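Local coordinates for sulfur carrier protein ThiS adenylyltransferase (Escherichia coli, PDB 1ZUD) that uses ATP to adenylate the C-terminal glycine carboxyl group of the sulfur carrier protein ThiS, a step in thiamine diphosphate biosynthesis, at residues P42-L47 with Q89-L94; G195-L200 with R220-K225; D120-C125 with Q133-A138; S29-I34 with K207-I212. All coordinates share one frame; numbering follows the deposited sequence. Where two conformers were deposited one is given.

Contact 1: P42-L47 with Q89-L94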
loop_
_atom_site.group_PDB
_atom_site.type_symbol
_atom_site.label_atom_id
_atom_site.label_comp_id
_atom_site.label_asym_id
_atom_site.label_seq_id
_atom_site.Cartn_x
_atom_site.Cartn_y
_atom_site.Cartn_z
ATOM N N PRO C 42 7.753 -7.462 4.258
ATOM C CA PRO C 42 6.515 -7.002 4.934
ATOM C C PRO C 42 5.409 -8.042 4.814
ATOM O O PRO C 42 4.606 -8.199 5.749
ATOM C CB PRO C 42 6.116 -5.727 4.213
ATOM C CG PRO C 42 6.870 -5.796 2.928
ATOM C CD PRO C 42 8.092 -6.606 3.107
ATOM N N ALA C 43 5.329 -8.748 3.682
ATOM C CA ALA C 43 4.271 -9.760 3.589
ATOM C C ALA C 43 4.419 -10.802 4.706
ATOM O O ALA C 43 3.444 -11.189 5.371
ATOM C CB ALA C 43 4.289 -10.461 2.207
ATOM N N ALA C 44 5.633 -11.249 4.950
ATOM C CA ALA C 44 5.810 -12.258 5.994
ATOM C C ALA C 44 5.458 -11.685 7.406
ATOM O O ALA C 44 4.822 -12.376 8.210
ATOM C CB ALA C 44 7.271 -12.786 5.983
ATOM N N LEU C 45 5.867 -10.445 7.680
ATOM C CA LEU C 45 5.607 -9.814 8.981
ATOM C C LEU C 45 4.098 -9.767 9.211
ATOM O O LEU C 45 3.623 -10.121 10.271
ATOM C CB LEU C 45 6.164 -8.369 9.028
ATOM C CG LEU C 45 7.623 -8.305 9.514
ATOM C CD1 LEU C 45 8.295 -7.015 9.017
ATOM C CD2 LEU C 45 7.666 -8.479 11.057
ATOM N N TYR C 46 3.349 -9.290 8.222
ATOM C CA TYR C 46 1.885 -9.178 8.389
ATOM C C TYR C 46 1.182 -10.509 8.456
ATOM O O TYR C 46 0.168 -10.667 9.173
ATOM C CB TYR C 46 1.261 -8.314 7.270
ATOM C CG TYR C 46 1.506 -6.847 7.516
ATOM C CD1 TYR C 46 2.495 -6.159 6.790
ATOM C CD2 TYR C 46 0.847 -6.185 8.555
ATOM C CE1 TYR C 46 2.844 -4.854 7.108
ATOM C CE2 TYR C 46 1.159 -4.840 8.874
ATOM C CZ TYR C 46 2.171 -4.191 8.136
ATOM O OH TYR C 46 2.476 -2.881 8.399
ATOM N N LEU C 47 1.659 -11.460 7.668
ATOM C CA LEU C 47 1.048 -12.810 7.664
ATOM C C LEU C 47 1.346 -13.464 9.030
ATOM O O LEU C 47 0.482 -14.132 9.622
ATOM C CB LEU C 47 1.606 -13.606 6.486
ATOM C CG LEU C 47 0.673 -13.791 5.250
ATOM C CD1 LEU C 47 -0.651 -13.012 5.318
ATOM C CD2 LEU C 47 1.466 -13.473 4.016
ATOM N N GLN C 89 13.976 -16.494 12.499
ATOM C CA GLN C 89 14.256 -16.098 13.889
ATOM C C GLN C 89 13.542 -14.815 14.311
ATOM O O GLN C 89 12.990 -14.709 15.397
ATOM C CB GLN C 89 15.781 -15.942 14.069
ATOM C CG GLN C 89 16.466 -17.273 13.899
ATOM C CD GLN C 89 17.976 -17.209 14.038
ATOM O OE1 GLN C 89 18.566 -16.127 14.102
ATOM N NE2 GLN C 89 18.611 -18.376 14.063
ATOM N N ARG C 90 13.561 -13.814 13.437
ATOM C CA ARG C 90 12.885 -12.576 13.774
ATOM C C ARG C 90 11.358 -12.749 13.874
ATOM O O ARG C 90 10.709 -12.184 14.762
ATOM C CB ARG C 90 13.236 -11.513 12.751
ATOM C CG ARG C 90 14.675 -11.017 12.928
ATOM C CD ARG C 90 14.978 -10.851 14.434
ATOM N NE ARG C 90 16.283 -10.267 14.740
ATOM C CZ ARG C 90 16.740 -9.145 14.197
ATOM N NH1 ARG C 90 15.996 -8.486 13.314
ATOM N NH2 ARG C 90 17.940 -8.685 14.536
ATOM N N LEU C 91 10.790 -13.532 12.966
ATOM C CA LEU C 91 9.348 -13.733 12.968
ATOM C C LEU C 91 8.909 -14.560 14.189
ATOM O O LEU C 91 7.818 -14.343 14.721
ATOM C CB LEU C 91 8.910 -14.408 11.650
ATOM C CG LEU C 91 9.018 -13.535 10.368
ATOM C CD1 LEU C 91 8.805 -14.422 9.163
ATOM C CD2 LEU C 91 7.993 -12.393 10.372
ATOM N N THR C 92 9.715 -15.508 14.650
ATOM C CA THR C 92 9.240 -16.208 15.827
ATOM C C THR C 92 9.240 -15.271 17.028
ATOM O O THR C 92 8.479 -15.507 17.963
ATOM C CB THR C 92 9.994 -17.556 16.180
ATOM O OG1 THR C 92 10.795 -17.401 17.357
ATOM C CG2 THR C 92 10.785 -18.058 15.045
ATOM N N GLN C 93 10.047 -14.207 16.991
ATOM C CA GLN C 93 10.059 -13.231 18.097
ATOM C C GLN C 93 8.722 -12.487 18.096
ATOM O O GLN C 93 8.161 -12.138 19.155
ATOM C CB GLN C 93 11.193 -12.212 17.897
ATOM C CG GLN C 93 12.567 -12.707 18.335
ATOM C CD GLN C 93 13.692 -11.835 17.828
ATOM O OE1 GLN C 93 13.590 -10.608 17.812
ATOM N NE2 GLN C 93 14.784 -12.467 17.413
ATOM N N LEU C 94 8.217 -12.218 16.893
ATOM C CA LEU C 94 6.942 -11.529 16.771
ATOM C C LEU C 94 5.809 -12.470 17.204
ATOM O O LEU C 94 4.907 -12.116 17.980
ATOM C CB LEU C 94 6.748 -11.112 15.303
ATOM C CG LEU C 94 5.384 -10.501 14.976
ATOM C CD1 LEU C 94 5.203 -9.137 15.677
ATOM C CD2 LEU C 94 5.281 -10.371 13.452
#
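Leu-91 is the main bump of this helix pair: its two methyl branches straddle the shallow surface left by Ala-44 and the neighbouring backbone turn. CD1 meets the Ala-44 methyl, CB to CD1 3.9 Å, while CD2 drops onto the main chain, 3.8 Å from Leu-45 CA and equally near Ala-44 O. A second bump comes one turn on. Leu-94 has CG anti to its backbone N (chi1 174°), and its CD2 lies 3.6 Å from Leu-45 O. Leu-45 answers from the other helix with CD2, which touches both leucines, 4.0 Å from Leu-91 CD2 and 3.9 Å from Leu-94 CD2. The Leu-45 and Leu-94 side chains cross at about a right angle. The short axes run in nearly the same direction, 29° apart, and their closest approach is 10.2 Å, consistent with the small Ala-44 leaving room for Leu-91. On the sheet side, Leu-57 of strand 54-58 touches both Ala-44 and Leu-91, so both helices pack on the same strand; Phe-74 of the second subunit packs on Leu-94. No hydrogen bond joins the two segments, and the four touching residues are buried, which implies that shape fit and exclusion of water hold this pair together.

Contact 2: G195-L200 with R220-K225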
loop_
_atom_site.group_PDB
_atom_site.type_symbol
_atom_site.label_atom_id
_atom_site.label_comp_id
_atom_site.label_asym_id
_atom_site.label_seq_id
_atom_site.Cartn_x
_atom_site.Cartn_y
_atom_site.Cartn_z
ATOM N N GLY C 195 7.307 -1.848 -0.489
ATOM C CA GLY C 195 6.658 -2.237 0.767
ATOM C C GLY C 195 5.126 -2.256 0.633
ATOM O O GLY C 195 4.483 -3.197 1.135
ATOM N N VAL C 196 4.541 -1.255 -0.023
ATOM C CA VAL C 196 3.106 -1.296 -0.127
ATOM C C VAL C 196 2.633 -2.494 -0.969
ATOM O O VAL C 196 1.632 -3.126 -0.616
ATOM C CB VAL C 196 2.447 -0.014 -0.714
ATOM C CG1 VAL C 196 2.786 1.183 0.146
ATOM C CG2 VAL C 196 2.800 0.195 -2.127
ATOM N N MET C 197 3.393 -2.855 -1.997
ATOM C CA MET C 197 3.000 -4.004 -2.843
ATOM C C MET C 197 3.072 -5.285 -2.048
ATOM O O MET C 197 2.189 -6.135 -2.139
ATOM C CB MET C 197 3.899 -4.098 -4.095
ATOM C CG MET C 197 3.915 -2.803 -4.941
ATOM S SD MET C 197 2.283 -2.048 -5.328
ATOM C CE MET C 197 1.499 -3.479 -6.269
ATOM N N GLY C 198 4.129 -5.458 -1.245
ATOM C CA GLY C 198 4.175 -6.690 -0.482
ATOM C C GLY C 198 3.114 -6.739 0.600
ATOM O O GLY C 198 2.569 -7.807 0.900
ATOM N N THR C 199 2.842 -5.599 1.233
ATOM C CA THR C 199 1.794 -5.568 2.268
ATOM C C THR C 199 0.441 -5.911 1.604
ATOM O O THR C 199 -0.413 -6.614 2.202
ATOM C CB THR C 199 1.728 -4.161 2.939
ATOM O OG1 THR C 199 3.010 -3.899 3.499
ATOM C CG2 THR C 199 0.685 -4.117 4.097
ATOM N N LEU C 200 0.227 -5.402 0.392
ATOM C CA LEU C 200 -1.036 -5.720 -0.330
ATOM C C LEU C 200 -1.112 -7.218 -0.663
ATOM O O LEU C 200 -2.184 -7.776 -0.665
ATOM C CB LEU C 200 -1.149 -4.898 -1.614
ATOM C CG LEU C 200 -1.482 -3.445 -1.279
ATOM C CD1 LEU C 200 -1.343 -2.590 -2.576
ATOM C CD2 LEU C 200 -2.862 -3.380 -0.605
ATOM N N ARG C 220 -3.418 -4.843 -10.946
ATOM C CA ARG C 220 -3.466 -3.555 -10.262
ATOM C C ARG C 220 -2.105 -2.867 -10.434
ATOM O O ARG C 220 -1.071 -3.435 -10.136
ATOM C CB ARG C 220 -3.846 -3.808 -8.808
ATOM C CG ARG C 220 -5.303 -4.273 -8.720
ATOM C CD ARG C 220 -5.597 -5.123 -7.487
ATOM N NE ARG C 220 -5.329 -4.379 -6.243
ATOM C CZ ARG C 220 -5.381 -4.915 -5.022
ATOM N NH1 ARG C 220 -5.704 -6.207 -4.852
ATOM N NH2 ARG C 220 -5.066 -4.169 -3.964
ATOM N N LEU C 221 -2.110 -1.659 -10.960
ATOM C CA LEU C 221 -0.868 -0.938 -11.241
ATOM C C LEU C 221 -0.815 0.319 -10.370
ATOM O O LEU C 221 -1.789 1.061 -10.237
ATOM C CB LEU C 221 -0.782 -0.539 -12.732
ATOM C CG LEU C 221 -1.030 -1.702 -13.745
ATOM C CD1 LEU C 221 -1.066 -1.129 -15.195
ATOM C CD2 LEU C 221 0.060 -2.755 -13.673
ATOM N N PHE C 222 0.338 0.539 -9.773
ATOM C CA PHE C 222 0.493 1.691 -8.882
ATOM C C PHE C 222 1.586 2.625 -9.411
ATOM O O PHE C 222 2.671 2.173 -9.747
ATOM C CB PHE C 222 0.861 1.168 -7.462
ATOM C CG PHE C 222 1.106 2.277 -6.433
ATOM C CD1 PHE C 222 0.197 3.313 -6.283
ATOM C CD2 PHE C 222 2.227 2.242 -5.620
ATOM C CE1 PHE C 222 0.374 4.334 -5.333
ATOM C CE2 PHE C 222 2.441 3.261 -4.634
ATOM C CZ PHE C 222 1.519 4.296 -4.495
ATOM N N ASP C 223 1.302 3.923 -9.504
ATOM C CA ASP C 223 2.355 4.904 -9.851
ATOM C C ASP C 223 2.518 5.712 -8.501
ATOM O O ASP C 223 1.686 6.538 -8.174
ATOM C CB ASP C 223 1.885 5.850 -10.971
ATOM C CG ASP C 223 2.922 6.945 -11.301
ATOM O OD1 ASP C 223 3.792 7.287 -10.441
ATOM O OD2 ASP C 223 2.839 7.487 -12.422
ATOM N N GLY C 224 3.606 5.465 -7.769
ATOM C CA GLY C 224 3.845 6.110 -6.482
ATOM C C GLY C 224 4.166 7.584 -6.576
ATOM O O GLY C 224 4.163 8.282 -5.556
ATOM N N LYS C 225 4.475 8.057 -7.787
ATOM C CA LYS C 225 4.801 9.470 -8.004
ATOM C C LYS C 225 3.544 10.282 -8.251
ATOM O O LYS C 225 3.365 11.394 -7.696
ATOM C CB LYS C 225 5.778 9.606 -9.204
ATOM C CG LYS C 225 6.959 10.521 -8.940
ATOM C CD LYS C 225 8.081 10.324 -9.957
ATOM C CE LYS C 225 7.903 11.243 -11.134
ATOM N NZ LYS C 225 7.925 12.676 -10.706
HETATM O O HOH W 1 -4.457 -6.264 -1.621
#
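Met-197 and Val-196 of helix 191-210 meet Phe-222 of strand 218-223 in a helix-on-sheet packing of the ThiF fold, the short axes running nearly antiparallel at 154°. Phe-222 CG is anti to the backbone N (chi1 178°), which sends the ring out to meet the helix. The Val-196 and Phe-222 side chains cross at about a right angle, with CG2 of Val-196 4.0 Å from CE2 of Phe-222. Met-197 comes in obliquely: the bend at chi2 swings its sulfur back toward Phe-222, leaving SD 4.1 Å from Phe-222 CB and 5.4 Å from the ring centroid, a Met-aromatic contact 63° off the ring normal. One face of the ring receives the backbone of the turn that follows, with Gly-224 N 3.9 Å above its centre, and Trp-229 of the next strand also stacks with Phe-222. Farther along the helix, Leu-200 CD2 comes 4.1 Å from Arg-220 NH2, the two side chains crossing at a slant. The guanidinium is held mainly by a salt bridge from NH1 to Glu-204. At the strand's end, Asp-223 OD1 accepts from Lys-225 N in an Asx turn, while Gly-224 O and Lys-225 O bond to Lys-207 and Thr-214 of the second subunit. A single water ties the two segments together: it donates to Leu-200 O at 2.9 Å and accepts from Arg-220 NH2 at 3.2 Å.

Contact 3: D120-C125 with Q133-A138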
loop_
_atom_site.group_PDB
_atom_site.type_symbol
_atom_site.label_atom_id
_atom_site.label_comp_id
_atom_site.label_asym_id
_atom_site.label_seq_id
_atom_site.Cartn_x
_atom_site.Cartn_y
_atom_site.Cartn_z
ATOM N N ASP C 120 -1.285 -23.573 0.737
ATOM C CA ASP C 120 -2.670 -23.255 0.312
ATOM C C ASP C 120 -2.634 -22.086 -0.652
ATOM O O ASP C 120 -3.541 -21.879 -1.502
ATOM C CB ASP C 120 -3.510 -22.891 1.512
ATOM C CG ASP C 120 -3.702 -24.080 2.437
ATOM O OD1 ASP C 120 -4.248 -25.095 1.948
ATOM O OD2 ASP C 120 -3.296 -24.015 3.624
ATOM N N VAL C 121 -1.603 -21.271 -0.522
ATOM C CA VAL C 121 -1.470 -20.121 -1.447
ATOM C C VAL C 121 -0.010 -19.749 -1.529
ATOM O O VAL C 121 0.726 -19.872 -0.539
ATOM C CB VAL C 121 -2.302 -18.869 -0.981
ATOM C CG1 VAL C 121 -1.888 -18.420 0.414
ATOM C CG2 VAL C 121 -2.049 -17.708 -1.948
ATOM N N VAL C 122 0.407 -19.282 -2.693
ATOM C CA VAL C 122 1.814 -18.932 -2.878
ATOM C C VAL C 122 1.969 -17.417 -3.104
ATOM O O VAL C 122 1.183 -16.801 -3.857
ATOM C CB VAL C 122 2.393 -19.710 -4.102
ATOM C CG1 VAL C 122 3.869 -19.235 -4.438
ATOM C CG2 VAL C 122 2.343 -21.213 -3.841
ATOM N N LEU C 123 2.950 -16.805 -2.432
ATOM C CA LEU C 123 3.232 -15.387 -2.702
ATOM C C LEU C 123 4.530 -15.343 -3.480
ATOM O O LEU C 123 5.590 -15.820 -2.997
ATOM C CB LEU C 123 3.406 -14.538 -1.440
ATOM C CG LEU C 123 2.364 -14.343 -0.363
ATOM C CD1 LEU C 123 2.438 -12.915 0.237
ATOM C CD2 LEU C 123 1.028 -14.651 -0.899
ATOM N N ASP C 124 4.443 -14.848 -4.716
ATOM C CA ASP C 124 5.632 -14.684 -5.564
ATOM C C ASP C 124 6.223 -13.281 -5.263
ATOM O O ASP C 124 5.685 -12.271 -5.667
ATOM C CB ASP C 124 5.285 -14.781 -7.050
ATOM C CG ASP C 124 6.409 -14.272 -7.970
ATOM O OD1 ASP C 124 7.590 -14.150 -7.547
ATOM O OD2 ASP C 124 6.099 -13.980 -9.150
ATOM N N CYS C 125 7.339 -13.272 -4.551
ATOM C CA CYS C 125 7.999 -12.037 -4.165
ATOM C C CYS C 125 9.425 -12.075 -4.699
ATOM O O CYS C 125 10.355 -11.594 -4.040
ATOM C CB CYS C 125 8.033 -11.946 -2.658
ATOM S SG CYS C 125 6.434 -12.002 -1.888
ATOM N N GLN C 133 8.146 -17.129 -14.007
ATOM C CA GLN C 133 7.426 -18.050 -14.910
ATOM C C GLN C 133 7.394 -19.475 -14.337
ATOM O O GLN C 133 6.360 -20.171 -14.435
ATOM C CB GLN C 133 8.081 -18.072 -16.305
ATOM C CG GLN C 133 8.013 -16.741 -17.000
ATOM C CD GLN C 133 6.629 -16.457 -17.573
ATOM O OE1 GLN C 133 5.685 -17.219 -17.348
ATOM N NE2 GLN C 133 6.503 -15.344 -18.305
ATOM N N GLU C 134 8.494 -19.900 -13.682
ATOM C CA GLU C 134 8.546 -21.252 -13.131
ATOM C C GLU C 134 7.510 -21.426 -12.010
ATOM O O GLU C 134 6.878 -22.461 -11.897
ATOM C CB GLU C 134 9.981 -21.623 -12.606
ATOM C CG GLU C 134 10.287 -23.137 -12.829
ATOM C CD GLU C 134 11.406 -23.763 -11.952
ATOM O OE1 GLU C 134 12.385 -23.073 -11.602
ATOM O OE2 GLU C 134 11.313 -24.975 -11.640
ATOM N N ILE C 135 7.358 -20.412 -11.153
ATOM C CA ILE C 135 6.405 -20.466 -10.067
ATOM C C ILE C 135 4.955 -20.525 -10.588
ATOM O O ILE C 135 4.130 -21.282 -10.069
ATOM C CB ILE C 135 6.571 -19.208 -9.134
ATOM C CG1 ILE C 135 7.918 -19.302 -8.379
ATOM C CG2 ILE C 135 5.436 -19.130 -8.112
ATOM C CD1 ILE C 135 8.370 -17.870 -7.770
ATOM N N ASN C 136 4.667 -19.697 -11.592
ATOM C CA ASN C 136 3.363 -19.654 -12.190
ATOM C C ASN C 136 3.025 -21.031 -12.795
ATOM O O ASN C 136 1.900 -21.531 -12.633
ATOM C CB ASN C 136 3.323 -18.599 -13.288
ATOM C CG ASN C 136 2.017 -18.648 -14.106
ATOM O OD1 ASN C 136 0.967 -18.265 -13.622
ATOM N ND2 ASN C 136 2.097 -19.141 -15.352
ATOM N N ALA C 137 3.984 -21.630 -13.484
ATOM C CA ALA C 137 3.760 -22.952 -14.124
ATOM C C ALA C 137 3.452 -23.997 -13.048
ATOM O O ALA C 137 2.573 -24.836 -13.214
ATOM C CB ALA C 137 5.005 -23.376 -14.928
ATOM N N ALA C 138 4.172 -23.948 -11.927
ATOM C CA ALA C 138 3.927 -24.899 -10.845
ATOM C C ALA C 138 2.570 -24.665 -10.193
ATOM O O ALA C 138 1.862 -25.626 -9.895
ATOM C CB ALA C 138 5.040 -24.804 -9.743
#
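Asp-124 OD2 is gripped twice, by a salt bridge from Arg-132 NH1 and a hydrogen bond with Thr-148 OG1, while OD1 of the same carboxylate pairs with Thr-126 OG1; against this anchored group rests the Ile-135 side chain. Ile-135 CD1 lies 3.8 Å from Asp-124 OD1 and 4.1 Å from Asp-124 CG, a van der Waals contact of a methyl with the carboxylate, and the two side chains approach at a slant. With CG anti to the backbone N (chi1 166°), the aspartate reaches out from the strand toward the helix, and its three partners probably fix the turn of the carboxylate. The other branch of the isoleucine faces Val-122, two residues back on the strand: Ile-135 CG2 is 4.0 Å from Val-122 CG1. One isoleucine thus spans two successive residues on this face of the strand, its CD1 on the polar one and its CG2 on the apolar one. Ile-34 and Leu-146, on the neighbouring strands, touch Ile-135 too and extend the apolar bed around it. Thr-131, near the start of the same helix, belongs to the ATP site. Strand 121-124, helix 129-141 and strand 146-152 form a beta-alpha-beta unit, and this contact is the helix-to-sheet packing of that crossover in the Rossmann-like ThiF domain.

Contact 4: S29-I34 with K207-I212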
loop_
_atom_site.group_PDB
_atom_site.type_symbol
_atom_site.label_atom_id
_atom_site.label_comp_id
_atom_site.label_asym_id
_atom_site.label_seq_id
_atom_site.Cartn_x
_atom_site.Cartn_y
_atom_site.Cartn_z
ATOM N N SER C 29 -4.034 -22.679 7.927
ATOM C CA SER C 29 -3.490 -22.565 6.576
ATOM C C SER C 29 -1.987 -22.603 6.475
ATOM O O SER C 29 -1.241 -22.411 7.487
ATOM C CB SER C 29 -3.927 -21.254 5.972
ATOM O OG SER C 29 -5.319 -21.123 6.025
ATOM N N GLN C 30 -1.541 -22.739 5.227
ATOM C CA GLN C 30 -0.122 -22.736 4.938
ATOM C C GLN C 30 0.186 -21.814 3.781
ATOM O O GLN C 30 -0.429 -21.901 2.696
ATOM C CB GLN C 30 0.401 -24.183 4.649
ATOM C CG GLN C 30 1.934 -24.124 4.301
ATOM C CD GLN C 30 2.611 -25.484 4.244
ATOM O OE1 GLN C 30 2.288 -26.398 5.026
ATOM N NE2 GLN C 30 3.562 -25.619 3.341
ATOM N N VAL C 31 1.151 -20.922 3.974
ATOM C CA VAL C 31 1.499 -19.968 2.900
ATOM C C VAL C 31 2.960 -20.092 2.563
ATOM O O VAL C 31 3.833 -20.203 3.462
ATOM C CB VAL C 31 1.200 -18.480 3.326
ATOM C CG1 VAL C 31 1.799 -17.472 2.292
ATOM C CG2 VAL C 31 -0.317 -18.238 3.373
ATOM N N LEU C 32 3.242 -20.147 1.272
ATOM C CA LEU C 32 4.628 -20.183 0.830
ATOM C C LEU C 32 4.980 -18.788 0.288
ATOM O O LEU C 32 4.345 -18.290 -0.673
ATOM C CB LEU C 32 4.855 -21.243 -0.280
ATOM C CG LEU C 32 6.191 -21.254 -1.054
ATOM C CD1 LEU C 32 7.422 -21.622 -0.141
ATOM C CD2 LEU C 32 6.048 -22.230 -2.202
ATOM N N ILE C 33 6.008 -18.169 0.895
ATOM C CA ILE C 33 6.499 -16.864 0.434
ATOM C C ILE C 33 7.847 -17.121 -0.275
ATOM O O ILE C 33 8.846 -17.567 0.340
ATOM C CB ILE C 33 6.702 -15.852 1.614
ATOM C CG1 ILE C 33 5.346 -15.644 2.353
ATOM C CG2 ILE C 33 7.269 -14.486 1.047
ATOM C CD1 ILE C 33 5.460 -14.871 3.732
ATOM N N ILE C 34 7.880 -16.879 -1.576
ATOM C CA ILE C 34 9.122 -17.085 -2.319
ATOM C C ILE C 34 9.783 -15.724 -2.565
ATOM O O ILE C 34 9.273 -14.923 -3.323
ATOM C CB ILE C 34 8.828 -17.785 -3.639
ATOM C CG1 ILE C 34 8.020 -19.062 -3.345
ATOM C CG2 ILE C 34 10.128 -18.202 -4.297
ATOM C CD1 ILE C 34 7.536 -19.738 -4.647
ATOM N N LYS C 207 -7.496 -12.478 2.818
ATOM C CA LYS C 207 -8.858 -12.547 2.271
ATOM C C LYS C 207 -9.104 -13.919 1.636
ATOM O O LYS C 207 -10.190 -14.531 1.847
ATOM C CB LYS C 207 -9.108 -11.426 1.233
ATOM C CG LYS C 207 -9.210 -10.027 1.884
ATOM C CD LYS C 207 -9.617 -8.946 0.875
ATOM C CE LYS C 207 -8.544 -8.810 -0.216
ATOM N NZ LYS C 207 -8.944 -7.773 -1.202
ATOM N N LEU C 208 -8.112 -14.407 0.886
ATOM C CA LEU C 208 -8.297 -15.691 0.235
ATOM C C LEU C 208 -8.401 -16.813 1.255
ATOM O O LEU C 208 -9.279 -17.676 1.143
ATOM C CB LEU C 208 -7.153 -15.999 -0.712
ATOM C CG LEU C 208 -7.084 -17.484 -1.084
ATOM C CD1 LEU C 208 -8.104 -17.804 -2.168
ATOM C CD2 LEU C 208 -5.713 -17.790 -1.564
ATOM N N LEU C 209 -7.514 -16.815 2.263
ATOM C CA LEU C 209 -7.530 -17.865 3.251
ATOM C C LEU C 209 -8.727 -17.787 4.202
ATOM O O LEU C 209 -9.190 -18.803 4.701
ATOM C CB LEU C 209 -6.231 -17.863 4.049
ATOM C CG LEU C 209 -4.970 -18.106 3.179
ATOM C CD1 LEU C 209 -3.722 -17.773 4.004
ATOM C CD2 LEU C 209 -4.939 -19.515 2.694
ATOM N N SER C 210 -9.249 -16.598 4.460
ATOM C CA SER C 210 -10.355 -16.574 5.409
ATOM C C SER C 210 -11.693 -16.676 4.675
ATOM O O SER C 210 -12.729 -16.747 5.283
ATOM C CB SER C 210 -10.287 -15.302 6.257
ATOM O OG SER C 210 -10.397 -14.165 5.437
ATOM N N GLY C 211 -11.666 -16.685 3.353
ATOM C CA GLY C 211 -12.905 -16.816 2.616
ATOM C C GLY C 211 -13.683 -15.535 2.416
ATOM O O GLY C 211 -14.889 -15.581 2.327
ATOM N N ILE C 212 -12.999 -14.392 2.320
ATOM C CA ILE C 212 -13.663 -13.126 2.120
ATOM C C ILE C 212 -13.819 -12.885 0.632
ATOM O O ILE C 212 -12.859 -12.902 -0.114
ATOM C CB ILE C 212 -12.851 -12.001 2.784
ATOM C CG1 ILE C 212 -12.962 -12.171 4.310
ATOM C CG2 ILE C 212 -13.360 -10.631 2.390
ATOM C CD1 ILE C 212 -11.950 -11.424 5.054
#
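Leu-209 lays its forked end over Ser-29, just before strand 30-34, and Val-31 near its start. Its CD1 presses on Val-31 CG2 at 3.5 Å, a carbon pair tighter than ordinary van der Waals contact. CD2 takes the serine side, 3.7 Å from Ser-29 OG and 3.8 Å from Ser-29 CB, while CD1 also comes within 4.0 Å of that CB. A chi1 of -61° carries CG toward the strand, and the fork then splits, CD1 to Val-31 and CD2 to Ser-29. The serine hydroxyl is engaged by Lys-25 O, so it can lie beside the leucine with its hydrogen-bonding need met. Val-121 of the adjoining strand touches both Val-31 and Leu-209 and makes the patch continuous. Replacing Leu-209 with an alanine would take away the methyls packed on Val-31 CG2 and on Ser-29 and would probably leave a gap between helix and strand. Just beyond, Gly-211 turns the chain with positive phi (83°), and Ile-212 N bonds back to Lys-207 O at 2.9 Å. Lys-207 reaches Glu-204 and, across the dimer interface, Gly-224 O of the second subunit. Here the C-terminal end of helix 191-210 packs on the first strand of the parallel, Rossmann-like part of the ThiF sheet.

All four contacts are buried beside one mixed sheet, contacts 3 and 4 more central, their centres about 9 Å from the chain's centre against about 13 Å for contacts 1 and 2, though Leu-209 of contact 4 is partly exposed. Contact 1 alone pairs helix with helix; the others set helix against strand. Contacts 2 and 4 share helix 191-210, whose earlier turns face the antiparallel strands and whose end meets the parallel ones. Contacts 3 and 4 use neighbouring strands. Contact 1 joins only apolar side chains, some resting on backbone carbonyls; contact 2 adds sulfur, ring and water; in contacts 3 and 4 methyls lie against polar groups satisfied by residues outside. Contacts 1, 2 and 4 reach the second subunit.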